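Local coordinates for protein peroxisomal acyl-CoA oxidase 1A (Solanum lycopersicum, PDB 2FON) that probably oxidises acyl-CoA thioesters in peroxisomal fatty-acid beta-oxidation, using bound FAD and handing the electrons to molecular oxygen, at residues 552-555 with 556-560; 25-28 with 29-33; 90-93 with 94-97; 584-587 with 588-591. One frame throughout, in Å; residues are numbered along the deposited sequence.

Contact 1 of 4, residues 552-555 with 556-560; sequences SKYI and EKLQQ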
loop_
_atom_site.group_PDB
_atom_site.type_symbol
_atom_site.label_atom_id
_atom_site.label_comp_id
_atom_site.label_asym_id
_atom_site.label_seq_id
_atom_site.Cartn_x
_atom_site.Cartn_y
_atom_site.Cartn_z
ATOM N N SER B 552 -13.426 23.139 -4.184
ATOM C CA SER B 552 -14.474 24.138 -4.297
ATOM C C SER B 552 -15.692 23.851 -3.409
ATOM O O SER B 552 -16.484 24.768 -3.127
ATOM C CB SER B 552 -14.914 24.297 -5.736
ATOM O OG SER B 552 -15.842 23.291 -6.011
ATOM N N LYS B 553 -15.846 22.593 -2.985
ATOM C CA LYS B 553 -16.988 22.227 -2.143
ATOM C C LYS B 553 -16.653 22.462 -0.677
ATOM O O LYS B 553 -17.502 22.754 0.163
ATOM C CB LYS B 553 -17.403 20.775 -2.383
ATOM C CG LYS B 553 -17.885 20.538 -3.794
ATOM C CD LYS B 553 -19.140 21.306 -4.055
ATOM C CE LYS B 553 -19.469 21.463 -5.528
ATOM N NZ LYS B 553 -20.500 22.628 -5.683
ATOM N N TYR B 554 -15.375 22.332 -0.382
ATOM C CA TYR B 554 -14.872 22.644 0.924
ATOM C C TYR B 554 -15.066 24.161 1.151
ATOM O O TYR B 554 -15.478 24.608 2.246
ATOM C CB TYR B 554 -13.397 22.197 1.026
ATOM C CG TYR B 554 -12.947 21.970 2.450
ATOM C CD1 TYR B 554 -12.193 20.865 2.818
ATOM C CD2 TYR B 554 -13.300 22.883 3.449
ATOM C CE1 TYR B 554 -11.786 20.691 4.160
ATOM C CE2 TYR B 554 -12.909 22.717 4.755
ATOM C CZ TYR B 554 -12.171 21.635 5.114
ATOM O OH TYR B 554 -11.851 21.575 6.437
ATOM N N ILE B 555 -14.784 24.950 0.111
ATOM C CA ILE B 555 -14.916 26.380 0.253
ATOM C C ILE B 555 -16.389 26.706 0.407
ATOM O O ILE B 555 -16.743 27.604 1.184
ATOM C CB ILE B 555 -14.251 27.181 -0.929
ATOM C CG1 ILE B 555 -12.722 26.933 -0.989
ATOM C CG2 ILE B 555 -14.590 28.678 -0.840
ATOM C CD1 ILE B 555 -12.037 27.535 -2.223
ATOM N N GLU B 556 -17.246 25.973 -0.298
ATOM C CA GLU B 556 -18.673 26.261 -0.277
ATOM C C GLU B 556 -19.255 26.006 1.106
ATOM O O GLU B 556 -20.113 26.756 1.606
ATOM C CB GLU B 556 -19.391 25.419 -1.306
ATOM C CG GLU B 556 -19.582 26.102 -2.640
ATOM C CD GLU B 556 -20.542 25.339 -3.575
ATOM O OE1 GLU B 556 -21.308 24.428 -3.120
ATOM O OE2 GLU B 556 -20.521 25.659 -4.789
ATOM N N LYS B 557 -18.758 24.918 1.703
ATOM C CA LYS B 557 -19.064 24.495 3.066
ATOM C C LYS B 557 -18.698 25.594 4.099
ATOM O O LYS B 557 -19.477 25.889 5.024
ATOM C CB LYS B 557 -18.316 23.210 3.322
ATOM C CG LYS B 557 -18.473 22.627 4.682
ATOM C CD LYS B 557 -19.922 22.513 5.077
ATOM C CE LYS B 557 -20.028 22.061 6.505
ATOM N NZ LYS B 557 -21.370 21.498 6.686
ATOM N N LEU B 558 -17.552 26.238 3.898
ATOM C CA LEU B 558 -17.113 27.282 4.813
ATOM C C LEU B 558 -17.994 28.527 4.856
ATOM O O LEU B 558 -17.922 29.277 5.831
ATOM C CB LEU B 558 -15.631 27.613 4.621
ATOM C CG LEU B 558 -14.678 26.395 4.866
ATOM C CD1 LEU B 558 -13.203 26.804 4.833
ATOM C CD2 LEU B 558 -14.966 25.551 6.138
ATOM N N GLN B 559 -18.838 28.734 3.833
ATOM C CA GLN B 559 -19.824 29.856 3.815
ATOM C C GLN B 559 -21.131 29.559 4.564
ATOM O O GLN B 559 -21.921 30.461 4.800
ATOM C CB GLN B 559 -20.200 30.242 2.390
ATOM C CG GLN B 559 -19.101 30.873 1.562
ATOM C CD GLN B 559 -19.150 30.408 0.105
ATOM O OE1 GLN B 559 -20.214 30.044 -0.419
ATOM N NE2 GLN B 559 -17.989 30.399 -0.549
ATOM N N GLN B 560 -21.371 28.294 4.915
ATOM C CA GLN B 560 -22.480 27.954 5.796
ATOM C C GLN B 560 -22.233 28.591 7.162
ATOM O O GLN B 560 -21.149 29.156 7.394
ATOM C CB GLN B 560 -22.640 26.448 5.914
ATOM C CG GLN B 560 -23.250 25.824 4.686
ATOM C CD GLN B 560 -23.207 24.281 4.696
ATOM O OE1 GLN B 560 -23.493 23.637 5.718
ATOM N NE2 GLN B 560 -22.861 23.689 3.545
#
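In the last turns of helix 535-558, Tyr554 and Leu558 meet one turn apart on the inner side, while Lys553 and Glu556 pair on the outer. The backbone follows the regular i to i+4 pattern: Lys557 N donates to Lys553 O (2.9 Å, 157° at the hydrogen) and Leu558 N to Tyr554 O (3.1 Å). Lys553 and Glu556 run side by side in the same direction. The lysine bends at chi2 (-65°), bringing NZ to 3.2 Å from both Glu556 OE1 and OE2, a salt bridge whose two bonds are weak; long charged chains suit this partly exposed flank. Inside, the leucine branch comes to the edge of the tyrosine ring, Leu558 CD2 lying near the ring plane, 3.8 Å from Tyr554 CE2. Cutting Leu558 back to an alanine removes that branch, and the Tyr554 ring would probably be left with a gap beside it and be less firmly fixed. Lys557 NZ bonds Gln560 OE1 (3.2 Å) and forms a salt bridge with Glu368 of helix 347-380. That helix also sends Phe365 edge-to-face against Tyr554 and Trp369 into a cation-pi contact with Lys553. Leu558 packs on Cys575 of helix 567-585, and Ile555 on Leu503 of helix 499-521.

Contact 2 of 4, residues 25-28 with 29-33; sequences YLAD and ERKKA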
loop_
_atom_site.group_PDB
_atom_site.type_symbol
_atom_site.label_atom_id
_atom_site.label_comp_id
_atom_site.label_asym_id
_atom_site.label_seq_id
_atom_site.Cartn_x
_atom_site.Cartn_y
_atom_site.Cartn_z
ATOM N N TYR B 25 -3.320 9.270 29.315
ATOM C CA TYR B 25 -2.043 9.791 28.824
ATOM C C TYR B 25 -2.119 10.786 27.674
ATOM O O TYR B 25 -1.080 11.149 27.129
ATOM C CB TYR B 25 -1.132 8.633 28.407
ATOM C CG TYR B 25 -0.887 7.726 29.553
ATOM C CD1 TYR B 25 -1.692 6.593 29.748
ATOM C CD2 TYR B 25 0.108 8.019 30.488
ATOM C CE1 TYR B 25 -1.487 5.755 30.828
ATOM C CE2 TYR B 25 0.316 7.185 31.585
ATOM C CZ TYR B 25 -0.483 6.064 31.738
ATOM O OH TYR B 25 -0.298 5.255 32.810
ATOM N N LEU B 26 -3.317 11.210 27.290
ATOM C CA LEU B 26 -3.449 12.231 26.236
ATOM C C LEU B 26 -4.286 13.423 26.722
ATOM O O LEU B 26 -4.697 14.290 25.914
ATOM C CB LEU B 26 -4.063 11.659 24.951
ATOM C CG LEU B 26 -3.318 10.621 24.092
ATOM C CD1 LEU B 26 -4.316 9.617 23.443
ATOM C CD2 LEU B 26 -2.472 11.304 23.049
ATOM N N ALA B 27 -4.518 13.457 28.042
ATOM C CA ALA B 27 -5.263 14.540 28.661
ATOM C C ALA B 27 -4.583 15.905 28.396
ATOM O O ALA B 27 -5.266 16.910 28.165
ATOM C CB ALA B 27 -5.444 14.268 30.127
ATOM N N ASP B 28 -3.250 15.917 28.387
ATOM C CA ASP B 28 -2.454 17.134 28.125
ATOM C C ASP B 28 -2.586 17.640 26.680
ATOM O O ASP B 28 -2.730 18.853 26.455
ATOM C CB ASP B 28 -0.963 17.021 28.584
ATOM C CG ASP B 28 -0.561 15.577 29.166
ATOM O OD1 ASP B 28 -1.427 14.665 29.430
ATOM O OD2 ASP B 28 0.670 15.352 29.375
ATOM N N GLU B 29 -2.563 16.714 25.712
ATOM C CA GLU B 29 -2.822 17.020 24.287
ATOM C C GLU B 29 -4.233 17.476 24.046
ATOM O O GLU B 29 -4.445 18.358 23.239
ATOM C CB GLU B 29 -2.530 15.819 23.360
ATOM C CG GLU B 29 -1.030 15.514 23.117
ATOM C CD GLU B 29 -0.284 16.584 22.323
ATOM O OE1 GLU B 29 -0.910 17.360 21.561
ATOM O OE2 GLU B 29 0.950 16.650 22.463
ATOM N N ARG B 30 -5.192 16.856 24.728
ATOM C CA ARG B 30 -6.601 17.305 24.697
ATOM C C ARG B 30 -6.808 18.742 25.233
ATOM O O ARG B 30 -7.470 19.551 24.568
ATOM C CB ARG B 30 -7.538 16.290 25.389
ATOM C CG ARG B 30 -7.876 15.049 24.466
ATOM C CD ARG B 30 -8.539 13.859 25.131
ATOM N NE ARG B 30 -8.794 12.782 24.175
ATOM C CZ ARG B 30 -8.202 11.580 24.177
ATOM N NH1 ARG B 30 -7.283 11.262 25.080
ATOM N NH2 ARG B 30 -8.526 10.678 23.269
ATOM N N LYS B 31 -6.209 19.064 26.395
ATOM C CA LYS B 31 -6.293 20.408 26.972
ATOM C C LYS B 31 -5.953 21.491 25.947
ATOM O O LYS B 31 -6.700 22.491 25.814
ATOM C CB LYS B 31 -5.399 20.546 28.212
ATOM C CG LYS B 31 -6.103 20.216 29.519
ATOM C CD LYS B 31 -5.090 19.740 30.554
ATOM C CE LYS B 31 -5.648 18.537 31.346
ATOM N NZ LYS B 31 -5.210 18.451 32.789
ATOM N N LYS B 32 -4.861 21.267 25.208
ATOM C CA LYS B 32 -4.324 22.231 24.235
ATOM C C LYS B 32 -5.296 22.653 23.131
ATOM O O LYS B 32 -4.931 23.449 22.257
ATOM C CB LYS B 32 -3.106 21.653 23.531
ATOM C CG LYS B 32 -1.877 21.441 24.326
ATOM C CD LYS B 32 -0.763 21.215 23.336
ATOM C CE LYS B 32 0.239 20.198 23.854
ATOM N NZ LYS B 32 1.209 19.806 22.807
ATOM N N ALA B 33 -6.508 22.094 23.140
ATOM C CA ALA B 33 -7.458 22.290 22.035
ATOM C C ALA B 33 -7.947 23.708 22.123
ATOM O O ALA B 33 -8.099 24.213 23.237
ATOM C CB ALA B 33 -8.631 21.330 22.142
#
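Arg30 and Leu26 are joined through their backbones by a short, nearly straight hydrogen bond, Arg30 N to Leu26 O at 2.9 Å with 164° at the hydrogen. It opens the short helix 27-31 near the start of the modelled chain, where Leu26 holds the N-cap position. Lys31 N follows with a bond of the same length to Ala27 O, and Lys32 N reaches Asp28 O only weakly, at 3.5 Å, as the helix gives out. On one flank Lys32 NZ forms a salt bridge with Glu29 OE2 (3.2 Å), approaching from above the carboxylate plane rather than within it. The glutamate is buried, and its charge has further partners: Arg616 bridges OE1 and Gln342 donates to OE2. Arg30 carries its guanidinium out on a chain extended from CG to NE (chi2 168°), where NE forms a salt bridge with Asp624, and NH1 one with Asp24 as well as a hydrogen bond to the carbonyl of Tyr640. With three groups gripping it, the arginine head is likely to be held against turning, and its length lets a helix only five residues long reach parts of the fold well apart in sequence. Leucine has no side-chain acceptor for the N-H groups of the first turn; here the side chain is buried instead, packing on Ala327 and Val328 of helix 297-328, about 10 Å, side chain to side chain, from the FAD-binding Arg329. Across the turn Leu26 CD1 lies 3.8 Å from Arg30 NH1, and along the more exposed flank Lys31 CE passes 4.4 Å from Ala27 CB.

Contact 3 of 4, residues 90-93 with 94-97; sequences YAWK and RIIE
With CG anti to the backbone N in both Tyr90 (chi1 177°) and Trp92 (chi1 -178°), each ring swings toward the turn that follows, Tyr90 to Arg94 and Trp92 to Ile95 and Ile96. The arginine runs alongside the tyrosine, pointing the same way, with its CG over one ring face near the rim and CD 4.0 Å from Tyr90 CZ; bends at chi2 and chi3 lay the guanidinium only 13° from the ring plane. From there Arg94 NH1 turns to Glu97 OE1, a 2.9 Å salt-bridging bond in the guanidinium plane that meets the carboxylate on its anti side. The phenol hydroxyl itself bonds Asp64. All this lies in the final two turns of helix 77-97, within the N-terminal helical region of the acyl-CoA oxidase, held by backbone bonds such as Ile95 N to Ala91 O (2.9 Å) and Glu97 N to Lys93 O (3.0 Å). On another flank Ile96 CD1 makes a CH-pi contact over one face of the Trp92 six-membered ring, 4.3 Å from its centroid, and Ile95 CD1 comes to 4.2 Å from Trp92 CE3. The smaller, buried Ala91 and the branched Ile95 turn instead to helix 102-112, against Leu108 and Ala105 respectively.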
loop_
_atom_site.group_PDB
_atom_site.type_symbol
_atom_site.label_atom_id
_atom_site.label_comp_id
_atom_site.label_asym_id
_atom_site.label_seq_id
_atom_site.Cartn_x
_atom_site.Cartn_y
_atom_site.Cartn_z
ATOM N N TYR B 90 -27.028 -12.609 15.257
ATOM C CA TYR B 90 -27.270 -11.918 16.532
ATOM C C TYR B 90 -27.689 -10.481 16.233
ATOM O O TYR B 90 -28.656 -9.978 16.808
ATOM C CB TYR B 90 -26.089 -12.035 17.500
ATOM C CG TYR B 90 -26.275 -11.289 18.789
ATOM C CD1 TYR B 90 -27.187 -11.718 19.729
ATOM C CD2 TYR B 90 -25.553 -10.141 19.064
ATOM C CE1 TYR B 90 -27.401 -11.038 20.895
ATOM C CE2 TYR B 90 -25.720 -9.460 20.234
ATOM C CZ TYR B 90 -26.665 -9.915 21.165
ATOM O OH TYR B 90 -26.882 -9.244 22.369
ATOM N N ALA B 91 -26.994 -9.840 15.308
ATOM C CA ALA B 91 -27.331 -8.510 14.862
ATOM C C ALA B 91 -28.753 -8.438 14.307
ATOM O O ALA B 91 -29.495 -7.550 14.661
ATOM C CB ALA B 91 -26.319 -8.034 13.826
ATOM N N TRP B 92 -29.160 -9.371 13.455
ATOM C CA TRP B 92 -30.528 -9.338 12.957
ATOM C C TRP B 92 -31.462 -9.317 14.174
ATOM O O TRP B 92 -32.275 -8.422 14.336
ATOM C CB TRP B 92 -30.808 -10.514 12.011
ATOM C CG TRP B 92 -32.183 -10.548 11.408
ATOM C CD1 TRP B 92 -33.087 -11.577 11.500
ATOM C CD2 TRP B 92 -32.845 -9.505 10.653
ATOM N NE1 TRP B 92 -34.279 -11.240 10.853
ATOM C CE2 TRP B 92 -34.155 -9.979 10.331
ATOM C CE3 TRP B 92 -32.479 -8.216 10.246
ATOM C CZ2 TRP B 92 -35.065 -9.219 9.605
ATOM C CZ3 TRP B 92 -33.372 -7.478 9.485
ATOM C CH2 TRP B 92 -34.648 -7.981 9.170
ATOM N N LYS B 93 -31.275 -10.265 15.068
ATOM C CA LYS B 93 -32.008 -10.305 16.308
ATOM C C LYS B 93 -31.951 -8.983 17.105
ATOM O O LYS B 93 -32.957 -8.641 17.800
ATOM C CB LYS B 93 -31.489 -11.463 17.152
ATOM C CG LYS B 93 -32.274 -11.796 18.358
ATOM C CD LYS B 93 -31.669 -12.981 19.161
ATOM C CE LYS B 93 -31.646 -12.618 20.687
ATOM N NZ LYS B 93 -31.787 -13.794 21.614
ATOM N N ARG B 94 -30.869 -8.203 17.081
ATOM C CA ARG B 94 -31.000 -6.951 17.833
ATOM C C ARG B 94 -31.797 -5.936 17.029
ATOM O O ARG B 94 -32.524 -5.080 17.635
ATOM C CB ARG B 94 -29.697 -6.329 18.224
ATOM C CG ARG B 94 -28.900 -7.145 19.103
ATOM C CD ARG B 94 -29.647 -7.409 20.344
ATOM N NE ARG B 94 -29.605 -6.290 21.296
ATOM C CZ ARG B 94 -30.515 -6.149 22.275
ATOM N NH1 ARG B 94 -31.506 -7.056 22.388
ATOM N NH2 ARG B 94 -30.456 -5.129 23.136
ATOM N N ILE B 95 -31.684 -6.003 15.686
ATOM C CA ILE B 95 -32.461 -5.094 14.862
ATOM C C ILE B 95 -33.955 -5.273 15.150
ATOM O O ILE B 95 -34.717 -4.301 15.247
ATOM C CB ILE B 95 -32.158 -5.257 13.406
ATOM C CG1 ILE B 95 -30.784 -4.645 13.097
ATOM C CG2 ILE B 95 -33.200 -4.542 12.554
ATOM C CD1 ILE B 95 -30.125 -5.182 11.840
ATOM N N ILE B 96 -34.377 -6.516 15.337
ATOM C CA ILE B 96 -35.755 -6.771 15.579
ATOM C C ILE B 96 -36.104 -6.330 16.977
ATOM O O ILE B 96 -36.919 -5.428 17.167
ATOM C CB ILE B 96 -36.058 -8.245 15.400
ATOM C CG1 ILE B 96 -35.799 -8.689 13.951
ATOM C CG2 ILE B 96 -37.489 -8.557 15.789
ATOM C CD1 ILE B 96 -36.713 -8.052 12.905
ATOM N N GLU B 97 -35.450 -6.951 17.955
ATOM C CA GLU B 97 -35.791 -6.740 19.372
ATOM C C GLU B 97 -35.780 -5.302 19.826
ATOM O O GLU B 97 -36.410 -4.985 20.838
ATOM C CB GLU B 97 -34.869 -7.541 20.292
ATOM C CG GLU B 97 -34.898 -9.065 20.046
ATOM C CD GLU B 97 -34.097 -9.860 21.112
ATOM O OE1 GLU B 97 -32.946 -9.410 21.509
ATOM O OE2 GLU B 97 -34.641 -10.933 21.541
#

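Contact 4 of 4, residues 584-587 with 588-591; sequences HKHQ and GDFL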
loop_
_atom_site.group_PDB
_atom_site.type_symbol
_atom_site.label_atom_id
_atom_site.label_comp_id
_atom_site.label_asym_id
_atom_site.label_seq_id
_atom_site.Cartn_x
_atom_site.Cartn_y
_atom_site.Cartn_z
ATOM N N HIS B 584 1.215 21.789 -3.821
ATOM C CA HIS B 584 2.664 21.480 -3.806
ATOM C C HIS B 584 2.960 20.128 -4.490
ATOM O O HIS B 584 3.943 20.004 -5.206
ATOM C CB HIS B 584 3.195 21.502 -2.367
ATOM C CG HIS B 584 4.658 21.220 -2.247
ATOM N ND1 HIS B 584 5.619 22.208 -2.348
ATOM C CD2 HIS B 584 5.332 20.062 -2.010
ATOM C CE1 HIS B 584 6.821 21.678 -2.192
ATOM N NE2 HIS B 584 6.676 20.379 -1.975
ATOM N N LYS B 585 2.110 19.128 -4.263
ATOM C CA LYS B 585 2.351 17.834 -4.769
ATOM C C LYS B 585 2.353 17.887 -6.298
ATOM O O LYS B 585 3.209 17.298 -6.959
ATOM C CB LYS B 585 1.230 16.957 -4.233
ATOM C CG LYS B 585 0.889 15.708 -5.001
ATOM C CD LYS B 585 1.245 14.549 -4.242
ATOM C CE LYS B 585 0.893 13.282 -4.930
ATOM N NZ LYS B 585 -0.260 12.768 -4.181
ATOM N N HIS B 586 1.391 18.612 -6.860
ATOM C CA HIS B 586 1.234 18.685 -8.279
ATOM C C HIS B 586 1.737 20.067 -8.710
ATOM O O HIS B 586 1.231 20.701 -9.663
ATOM C CB HIS B 586 -0.233 18.498 -8.628
ATOM C CG HIS B 586 -0.713 17.075 -8.599
ATOM N ND1 HIS B 586 -1.439 16.550 -7.550
ATOM C CD2 HIS B 586 -0.635 16.085 -9.525
ATOM C CE1 HIS B 586 -1.745 15.287 -7.807
ATOM N NE2 HIS B 586 -1.249 14.977 -8.989
ATOM N N GLN B 587 2.762 20.559 -8.033
ATOM C CA GLN B 587 3.204 21.922 -8.334
ATOM C C GLN B 587 3.510 22.218 -9.796
ATOM O O GLN B 587 3.355 23.330 -10.252
ATOM C CB GLN B 587 4.374 22.325 -7.476
ATOM C CG GLN B 587 4.068 23.584 -6.734
ATOM C CD GLN B 587 5.292 24.355 -6.441
ATOM O OE1 GLN B 587 6.246 24.294 -7.197
ATOM N NE2 GLN B 587 5.298 25.075 -5.324
ATOM N N GLY B 588 3.940 21.224 -10.546
ATOM C CA GLY B 588 4.234 21.503 -11.928
ATOM C C GLY B 588 2.970 21.918 -12.639
ATOM O O GLY B 588 2.994 22.812 -13.472
ATOM N N ASP B 589 1.849 21.279 -12.310
ATOM C CA ASP B 589 0.632 21.650 -12.994
ATOM C C ASP B 589 0.448 23.161 -12.992
ATOM O O ASP B 589 0.199 23.725 -14.020
ATOM C CB ASP B 589 -0.593 20.935 -12.442
ATOM C CG ASP B 589 -0.551 19.432 -12.674
ATOM O OD1 ASP B 589 0.345 18.974 -13.455
ATOM O OD2 ASP B 589 -1.398 18.714 -12.045
ATOM N N PHE B 590 0.646 23.841 -11.885
ATOM C CA PHE B 590 0.353 25.255 -11.877
ATOM C C PHE B 590 1.476 26.120 -12.421
ATOM O O PHE B 590 1.224 27.238 -12.871
ATOM C CB PHE B 590 -0.026 25.733 -10.488
ATOM C CG PHE B 590 -0.983 24.840 -9.761
ATOM C CD1 PHE B 590 -0.540 23.649 -9.154
ATOM C CD2 PHE B 590 -2.308 25.212 -9.617
ATOM C CE1 PHE B 590 -1.416 22.843 -8.495
ATOM C CE2 PHE B 590 -3.189 24.417 -8.904
ATOM C CZ PHE B 590 -2.755 23.234 -8.352
ATOM N N LEU B 591 2.721 25.641 -12.362
ATOM C CA LEU B 591 3.874 26.417 -12.898
ATOM C C LEU B 591 4.005 26.301 -14.399
ATOM O O LEU B 591 4.441 27.245 -15.053
ATOM C CB LEU B 591 5.188 25.995 -12.262
ATOM C CG LEU B 591 5.356 26.232 -10.754
ATOM C CD1 LEU B 591 6.409 25.242 -10.184
ATOM C CD2 LEU B 591 5.712 27.706 -10.395
#
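The imidazole of His586 and the carboxylate of Asp589 lie side by side, pointing the same way, with their planes 26° apart; Asp589 OD2 comes to 3.7 Å from His586 CD2 and 3.6 Å from CB. The second ring, that of Phe590, has Gln587 O at its edge, near the ring plane, with CD1 4.1 Å away. These groups surround the junction between helix 567-585 and helix 587-592: His586 leaves helical geometry (psi 35°) and the new helix begins at once. Its first turn is gathered by carbonyls. His586 O receives a weak bond from Asp589 N (2.8 Å), and Gln587 O accepts a sound one from Leu591 N (3.2 Å) and a weaker one from Phe590 N. An aspartate suits this early position, since its negative charge would be eased by the start of the helix, and OD2 is also bridged to Arg509. A leucine in its place lacks the carboxylate that flanks His586 and would probably leave Arg509 without this charged mate. Gln587 and Leu591 touch one turn apart, CD to CD1 at 4.0 Å. Toward helix 499-521, Phe590 meets Phe506 edge-to-face and Asp589 packs on Met513. At the dimer interface, His584 NE2 bonds Glu540 of the second subunit, and Leu591 packs on Gly588 of that subunit, where the lack of a side chain suits close approach.

How the contacts relate
From the N terminus the order is contact 2, contact 3, contact 1, contact 4. Each is local, closing no more than a helical turn or a helix junction, and they follow in series, none nesting in or crossing another. Contact 2 fastens the chain's beginning to helix 297-328 and to residues far along in the sequence; contact 3 ends a helix of the N-terminal region. Contacts 1 and 4 share the C-terminal region and lie at the ends of successive helices, 535-558 and 567-585, with centres 23 Å apart; both lean on helix 499-521. Contacts 3 and 4 stand on opposite sides of the chain's centre, 52 Å apart between centres. No two of the four touch.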